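PDB 3QKX: uncharacterized HTH-type transcriptional regulator HI_0893 from Haemophilus influenzae, which probably acts as a TetR-family transcription factor, binding regulatory DNA through an N-terminal helix-turn-helix domain. Local coordinates for residues N99-I102 with L103-K107; V178-R181 with S182-I186. All coordinates share one frame; numbering follows the deposited sequence.

Interaction 1 (N99-I102 with L103-K107)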
ATOM      1  N   ASN A  99      16.779   1.146   1.644  1.00 75.96           N
ATOM      2  CA  ASN A  99      16.302   2.519   1.898  1.00 76.37           C
ATOM      3  C   ASN A  99      14.963   2.543   2.660  1.00 74.41           C
ATOM      4  O   ASN A  99      13.932   2.871   2.099  1.00 72.06           O
ATOM      5  CB  ASN A  99      16.154   3.251   0.585  1.00 75.75           C
ATOM      6  CG  ASN A  99      17.445   3.347  -0.154  1.00 78.33           C
ATOM      7  OD1 ASN A  99      18.240   4.238   0.098  1.00 81.31           O
ATOM      8  ND2 ASN A  99      17.686   2.405  -1.046  1.00 73.25           N
ATOM      9  N   PRO A 100      14.988   2.210   3.951  1.00 75.34           N
ATOM     10  CA  PRO A 100      13.762   2.104   4.709  1.00 74.27           C
ATOM     11  C   PRO A 100      13.031   3.442   4.915  1.00 74.87           C
ATOM     12  O   PRO A 100      11.797   3.462   5.047  1.00 72.91           O
ATOM     13  CB  PRO A 100      14.236   1.543   6.057  1.00 77.32           C
ATOM     14  CG  PRO A 100      15.615   1.912   6.165  1.00 81.08           C
ATOM     15  CD  PRO A 100      16.176   2.148   4.806  1.00 79.47           C
ATOM     16  N   THR A 101      13.790   4.534   4.949  1.00 77.66           N
ATOM     17  CA  THR A 101      13.231   5.884   4.972  1.00 78.88           C
ATOM     18  C   THR A 101      12.335   6.137   3.738  1.00 76.48           C
ATOM     19  O   THR A 101      11.255   6.712   3.853  1.00 76.53           O
ATOM     20  CB  THR A 101      14.373   6.943   5.091  1.00 83.79           C
ATOM     21  OG1 THR A 101      13.818   8.235   5.367  1.00 86.22           O
ATOM     22  CG2 THR A 101      15.266   6.979   3.795  1.00 82.70           C
ATOM     23  N   ILE A 102      12.731   5.607   2.587  1.00 74.92           N
ATOM     24  CA  ILE A 102      11.893   5.678   1.402  1.00 72.87           C
ATOM     25  C   ILE A 102      10.652   4.810   1.601  1.00 70.43           C
ATOM     26  O   ILE A 102       9.538   5.208   1.249  1.00 70.22           O
ATOM     27  CB  ILE A 102      12.662   5.223   0.121  1.00 72.13           C
ATOM     28  CG1 ILE A 102      13.848   6.146  -0.172  1.00 75.50           C
ATOM     29  CG2 ILE A 102      11.739   5.166  -1.081  1.00 68.28           C
ATOM     30  CD1 ILE A 102      13.457   7.508  -0.630  1.00 78.83           C
ATOM     31  N   LEU A 103      10.844   3.630   2.178  1.00 69.71           N
ATOM     32  CA  LEU A 103       9.730   2.719   2.466  1.00 67.50           C
ATOM     33  C   LEU A 103       8.661   3.374   3.377  1.00 68.86           C
ATOM     34  O   LEU A 103       7.476   3.263   3.088  1.00 67.80           O
ATOM     35  CB  LEU A 103      10.256   1.397   3.065  1.00 66.63           C
ATOM     36  CG  LEU A 103       9.244   0.337   3.463  1.00 64.79           C
ATOM     37  CD1 LEU A 103       8.573  -0.235   2.225  1.00 60.25           C
ATOM     38  CD2 LEU A 103       9.932  -0.744   4.302  1.00 65.68           C
ATOM     39  N   SER A 104       9.077   4.062   4.441  1.00 72.10           N
ATOM     40  CA  SER A 104       8.128   4.781   5.306  1.00 74.61           C
ATOM     41  C   SER A 104       7.324   5.812   4.539  1.00 75.22           C
ATOM     42  O   SER A 104       6.125   5.933   4.727  1.00 76.00           O
ATOM     43  CB  SER A 104       8.841   5.514   6.438  1.00 78.67           C
ATOM     44  OG  SER A 104       9.564   4.633   7.259  1.00 81.50           O
ATOM     45  N   ASN A 105       7.993   6.573   3.692  1.00 76.89           N
ATOM     46  CA  ASN A 105       7.335   7.678   3.008  1.00 78.66           C
ATOM     47  C   ASN A 105       6.464   7.257   1.803  1.00 77.24           C
ATOM     48  O   ASN A 105       5.615   8.039   1.380  1.00 79.20           O
ATOM     49  CB  ASN A 105       8.369   8.744   2.615  1.00 80.78           C
ATOM     50  CG  ASN A 105       9.033   9.373   3.821  1.00 83.01           C
ATOM     51  OD1 ASN A 105       8.452   9.433   4.893  1.00 83.71           O
ATOM     52  ND2 ASN A 105      10.261   9.852   3.648  1.00 84.68           N
ATOM     53  N   LEU A 106       6.641   6.033   1.286  1.00 75.15           N
ATOM     54  CA  LEU A 106       5.788   5.508   0.194  1.00 74.13           C
ATOM     55  C   LEU A 106       4.303   5.888   0.325  1.00 76.16           C
ATOM     56  O   LEU A 106       3.668   6.320  -0.646  1.00 77.40           O
ATOM     57  CB  LEU A 106       5.871   3.986   0.126  1.00 70.89           C
ATOM     58  CG  LEU A 106       7.051   3.311  -0.564  1.00 70.65           C
ATOM     59  CD1 LEU A 106       6.887   1.784  -0.469  1.00 67.34           C
ATOM     60  CD2 LEU A 106       7.169   3.740  -2.000  1.00 71.65           C
ATOM     61  N   LYS A 107       3.760   5.719   1.528  1.00 77.65           N
ATOM     62  CA  LYS A 107       2.348   5.986   1.764  1.00 79.57           C
ATOM     63  C   LYS A 107       2.097   7.497   1.655  1.00 83.23           C
ATOM     64  O   LYS A 107       1.303   7.955   0.815  1.00 84.57           O
ATOM     65  CB  LYS A 107       1.936   5.447   3.142  1.00 80.22           C
ATOM     66  CG  LYS A 107       2.091   3.905   3.277  1.00 78.76           C
TER

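Interaction 2 (V178-R181 with S182-I186). With SO4 (sulfate ion), chain D.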
ATOM      1  N   VAL A 178       7.655 -16.306  -3.678  1.00 53.94           N
ATOM      2  CA  VAL A 178       6.839 -15.114  -3.972  1.00 50.36           C
ATOM      3  C   VAL A 178       7.108 -14.549  -5.368  1.00 49.09           C
ATOM      4  O   VAL A 178       6.180 -14.158  -6.069  1.00 48.16           O
ATOM      5  CB  VAL A 178       7.042 -13.996  -2.942  1.00 49.73           C
ATOM      6  CG1 VAL A 178       6.265 -12.805  -3.339  1.00 46.53           C
ATOM      7  CG2 VAL A 178       6.633 -14.451  -1.546  1.00 49.38           C
ATOM      8  N   ILE A 179       8.368 -14.521  -5.785  1.00 50.82           N
ATOM      9  CA  ILE A 179       8.698 -14.074  -7.143  1.00 49.64           C
ATOM     10  C   ILE A 179       8.005 -14.942  -8.189  1.00 49.48           C
ATOM     11  O   ILE A 179       7.378 -14.442  -9.084  1.00 48.15           O
ATOM     12  CB  ILE A 179      10.196 -14.106  -7.426  1.00 51.05           C
ATOM     13  CG1 ILE A 179      10.904 -12.975  -6.713  1.00 51.90           C
ATOM     14  CG2 ILE A 179      10.457 -13.938  -8.929  1.00 50.09           C
ATOM     15  CD1 ILE A 179      12.454 -13.159  -6.626  1.00 51.90           C
ATOM     16  N   GLU A 180       8.143 -16.240  -8.053  1.00 52.55           N
ATOM     17  CA  GLU A 180       7.580 -17.193  -9.004  1.00 53.70           C
ATOM     18  C   GLU A 180       6.067 -17.217  -8.986  1.00 51.49           C
ATOM     19  O   GLU A 180       5.439 -17.338 -10.026  1.00 51.46           O
ATOM     20  CB  GLU A 180       8.111 -18.594  -8.713  1.00 57.66           C
ATOM     21  CG  GLU A 180       7.754 -19.623  -9.797  1.00 61.98           C
ATOM     22  CD  GLU A 180       6.436 -20.342  -9.541  1.00 66.24           C
ATOM     23  OE1 GLU A 180       6.216 -20.820  -8.394  1.00 70.16           O
ATOM     24  OE2 GLU A 180       5.617 -20.441 -10.488  1.00 68.25           O
ATOM     25  N   ARG A 181       5.485 -17.128  -7.806  1.00 51.31           N
ATOM     26  CA  ARG A 181       4.032 -17.198  -7.674  1.00 50.09           C
ATOM     27  C   ARG A 181       3.363 -15.912  -8.114  1.00 47.89           C
ATOM     28  O   ARG A 181       2.301 -15.967  -8.730  1.00 47.66           O
ATOM     29  CB  ARG A 181       3.661 -17.547  -6.254  1.00 51.44           C
ATOM     30  CG  ARG A 181       3.930 -19.002  -5.985  1.00 54.70           C
ATOM     31  CD  ARG A 181       3.698 -19.372  -4.576  1.00 57.02           C
ATOM     32  NE  ARG A 181       3.829 -20.806  -4.383  1.00 60.52           N
ATOM     33  CZ  ARG A 181       2.926 -21.719  -4.745  1.00 63.17           C
ATOM     34  NH1 ARG A 181       1.783 -21.374  -5.349  1.00 62.77           N
ATOM     35  NH2 ARG A 181       3.165 -23.001  -4.503  1.00 67.40           N
ATOM     36  N   SER A 182       3.971 -14.759  -7.825  1.00 46.18           N
ATOM     37  CA  SER A 182       3.415 -13.485  -8.317  1.00 45.25           C
ATOM     38  C   SER A 182       3.472 -13.407  -9.863  1.00 45.33           C
ATOM     39  O   SER A 182       2.562 -12.870 -10.506  1.00 45.16           O
ATOM     40  CB  SER A 182       4.157 -12.318  -7.702  1.00 43.70           C
ATOM     41  OG  SER A 182       5.489 -12.339  -8.126  1.00 46.09           O
ATOM     42  N   TRP A 183       4.552 -13.947 -10.436  1.00 46.24           N
ATOM     43  CA  TRP A 183       4.687 -14.134 -11.890  1.00 46.62           C
ATOM     44  C   TRP A 183       3.592 -15.012 -12.435  1.00 47.62           C
ATOM     45  O   TRP A 183       2.990 -14.701 -13.448  1.00 47.56           O
ATOM     46  CB  TRP A 183       6.025 -14.770 -12.186  1.00 47.51           C
ATOM     47  CG  TRP A 183       6.258 -15.207 -13.617  1.00 48.15           C
ATOM     48  CD1 TRP A 183       6.419 -16.480 -14.055  1.00 49.19           C
ATOM     49  CD2 TRP A 183       6.474 -14.372 -14.741  1.00 45.27           C
ATOM     50  NE1 TRP A 183       6.685 -16.492 -15.386  1.00 49.70           N
ATOM     51  CE2 TRP A 183       6.738 -15.209 -15.835  1.00 47.04           C
ATOM     52  CE3 TRP A 183       6.471 -12.996 -14.933  1.00 44.33           C
ATOM     53  CZ2 TRP A 183       6.965 -14.722 -17.114  1.00 47.60           C
ATOM     54  CZ3 TRP A 183       6.696 -12.507 -16.203  1.00 45.06           C
ATOM     55  CH2 TRP A 183       6.936 -13.365 -17.281  1.00 46.20           C
ATOM     56  N   ARG A 184       3.336 -16.103 -11.727  1.00 49.50           N
ATOM     57  CA  ARG A 184       2.314 -17.076 -12.105  1.00 51.27           C
ATOM     58  C   ARG A 184       0.948 -16.409 -12.312  1.00 50.74           C
ATOM     59  O   ARG A 184       0.208 -16.765 -13.220  1.00 52.75           O
ATOM     60  CB  ARG A 184       2.209 -18.149 -11.029  1.00 53.14           C
ATOM     61  CG  ARG A 184       1.631 -19.417 -11.493  1.00 58.71           C
ATOM     62  CD  ARG A 184       1.395 -20.382 -10.353  1.00 63.02           C
ATOM     63  NE  ARG A 184       2.628 -20.898  -9.730  1.00 65.16           N
ATOM     64  CZ  ARG A 184       2.648 -21.901  -8.841  1.00 69.33           C
ATOM     65  NH1 ARG A 184       1.509 -22.485  -8.451  1.00 71.27           N
ATOM     66  NH2 ARG A 184       3.804 -22.328  -8.320  1.00 71.01           N
ATOM     67  N   ALA A 185       0.637 -15.429 -11.466  1.00 49.20           N
ATOM     68  CA  ALA A 185      -0.617 -14.690 -11.530  1.00 48.06           C
ATOM     69  C   ALA A 185      -0.841 -13.906 -12.837  1.00 47.47           C
ATOM     70  O   ALA A 185      -1.988 -13.614 -13.191  1.00 47.74           O
ATOM     71  CB  ALA A 185      -0.698 -13.733 -10.335  1.00 47.00           C
ATOM     72  N   ILE A 186       0.236 -13.526 -13.521  1.00 47.09           N
ATOM     73  CA  ILE A 186       0.103 -12.741 -14.768  1.00 47.33           C
ATOM     74  C   ILE A 186       0.461 -13.514 -16.031  1.00 49.41           C
ATOM     75  O   ILE A 186       0.537 -12.904 -17.093  1.00 50.74           O
ATOM     76  CB  ILE A 186       0.882 -11.394 -14.733  1.00 45.87           C
ATOM     77  CG1 ILE A 186       2.358 -11.611 -14.499  1.00 44.45           C
ATOM     78  CG2 ILE A 186       0.301 -10.489 -13.680  1.00 44.48           C
ATOM     79  CD1 ILE A 186       3.173 -10.392 -14.752  1.00 43.35           C
TER
HETATM   80  S   SO4 D 205       6.312 -23.491  -3.894  0.50 60.06           S
HETATM   81  O1  SO4 D 205       5.933 -24.162  -5.150  0.50 57.04           O
HETATM   82  O2  SO4 D 205       5.269 -23.666  -2.877  0.50 56.16           O
HETATM   83  O3  SO4 D 205       6.605 -22.080  -4.148  0.50 56.15           O
HETATM   84  O4  SO4 D 205       7.526 -24.116  -3.370  0.50 60.68           O

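Interaction 1 (N99-I102 with L103-K107)
Pro100 O accepts Ser104 N at 2.9 Å within the first turns of helix 100-109, a short helix of the all-helical C-terminal domain of this TetR-type regulator that starts directly after helix 81-98 ends. Asn99 is the joint between the two. Its side chain makes no capping bond to the new helix and instead gives ND2 to Phe95 O of the preceding one, while Asn99 O accepts Leu103 N at 3.2 Å. Proline suits the first helical position, where no N-H is needed for an i to i-4 bond.

The side chains divide by face. Ser104 OG lies beside its own backbone N (chi1 -60°) and leans back toward Pro100 O, making a weak bond of 3.4 Å as a second donor to that carbonyl; a small hydroxyl fits this exposed side. Leu103 swings CG anti to its backbone N (chi1 179°), which carries its branch to Ala160 and Ser161 of helix 154-165, and Leu106 reaches Ile157 of the same helix. Ile102, beta-branched and buried, packs on Phe95 and on Asp18 of helix 6-23, in the DNA-binding domain.

Asn105 also faces helix 6-23. Its backbone N bonds to Thr101 O at 3.3 Å, whereas its amide ND2, equally near that oxygen but badly angled for it, is given to Asp18 O.

Interaction 2 (V178-R181 with S182-I186)
Arg184 grips the carboxylate of Glu180 side-on, one turn back along helix 172-184, in a two-pronged salt bridge. Arg184 NH2 meets the syn lone pair of Glu180 OE1 at 2.8 Å, and Arg184 NE meets Glu180 OE2 at 3.1 Å. Both oxygens lie near the guanidinium plane, although the two flat groups are turned 35° apart. The glutamate chain bends at chi2 (-90°) and the arginine at chi3, bringing their ends together.

The second kind of contact is between like charges. Arg181 and Arg184 run side by side, Arg184 NH2 lying over the centre of the Arg181 guanidinium, 3.6 Å above its plane. Anions probably offset this closeness: Glu180 holds Arg184, and a sulfate, probably from the crystallisation liquor, takes Arg181 NH2 on O2 at 2.7 Å and Arg181 NE on O3 at 3.1 Å. This part of the C-terminal domain belongs to the dimer interface: Arg181 NH1 bonds to Gln187 O of the second subunit, and Arg184 packs on Arg184 of that subunit.

Among the backbone bonds, Ser182 N reaches Val178 O at 2.9 Å. Ser182 OG, with chi1 64°, is turned back over the preceding turn, near the carbonyl oxygens of Val178 and Ile179, and is hydrogen-bonded to Tyr85 OH.

Hydrophobic residues fill the inner side: Ile179 packs on Phe82 and Trp89 of helix 81-98, Val178 on Trp89 and on Thr155 of helix 154-165, and the broad Trp183 ring meets Phe82 and Tyr85 as well as Phe130 of helix 126-137.

Both interactions belong to the C-terminal domain and come in series along the chain, interaction 1 on helix 100-109 and interaction 2 on the last helix, 172-184. Their centres are 24 Å apart and their nearest atoms about 14 Å, so they do not touch. Helices 81-98 and 154-165 connect them, since each packs against both contacts. The centre of interaction 1 is about 9 Å from the centre of the chain, beside helix 6-23 of the DNA-binding domain; that of interaction 2 is about 20 Å away. Interaction 1 reaches the second subunit through Lys107, interaction 2 with far more residues, consistent with the TetR plan of an N-terminal DNA-binding domain joined to a C-terminal dimerisation domain.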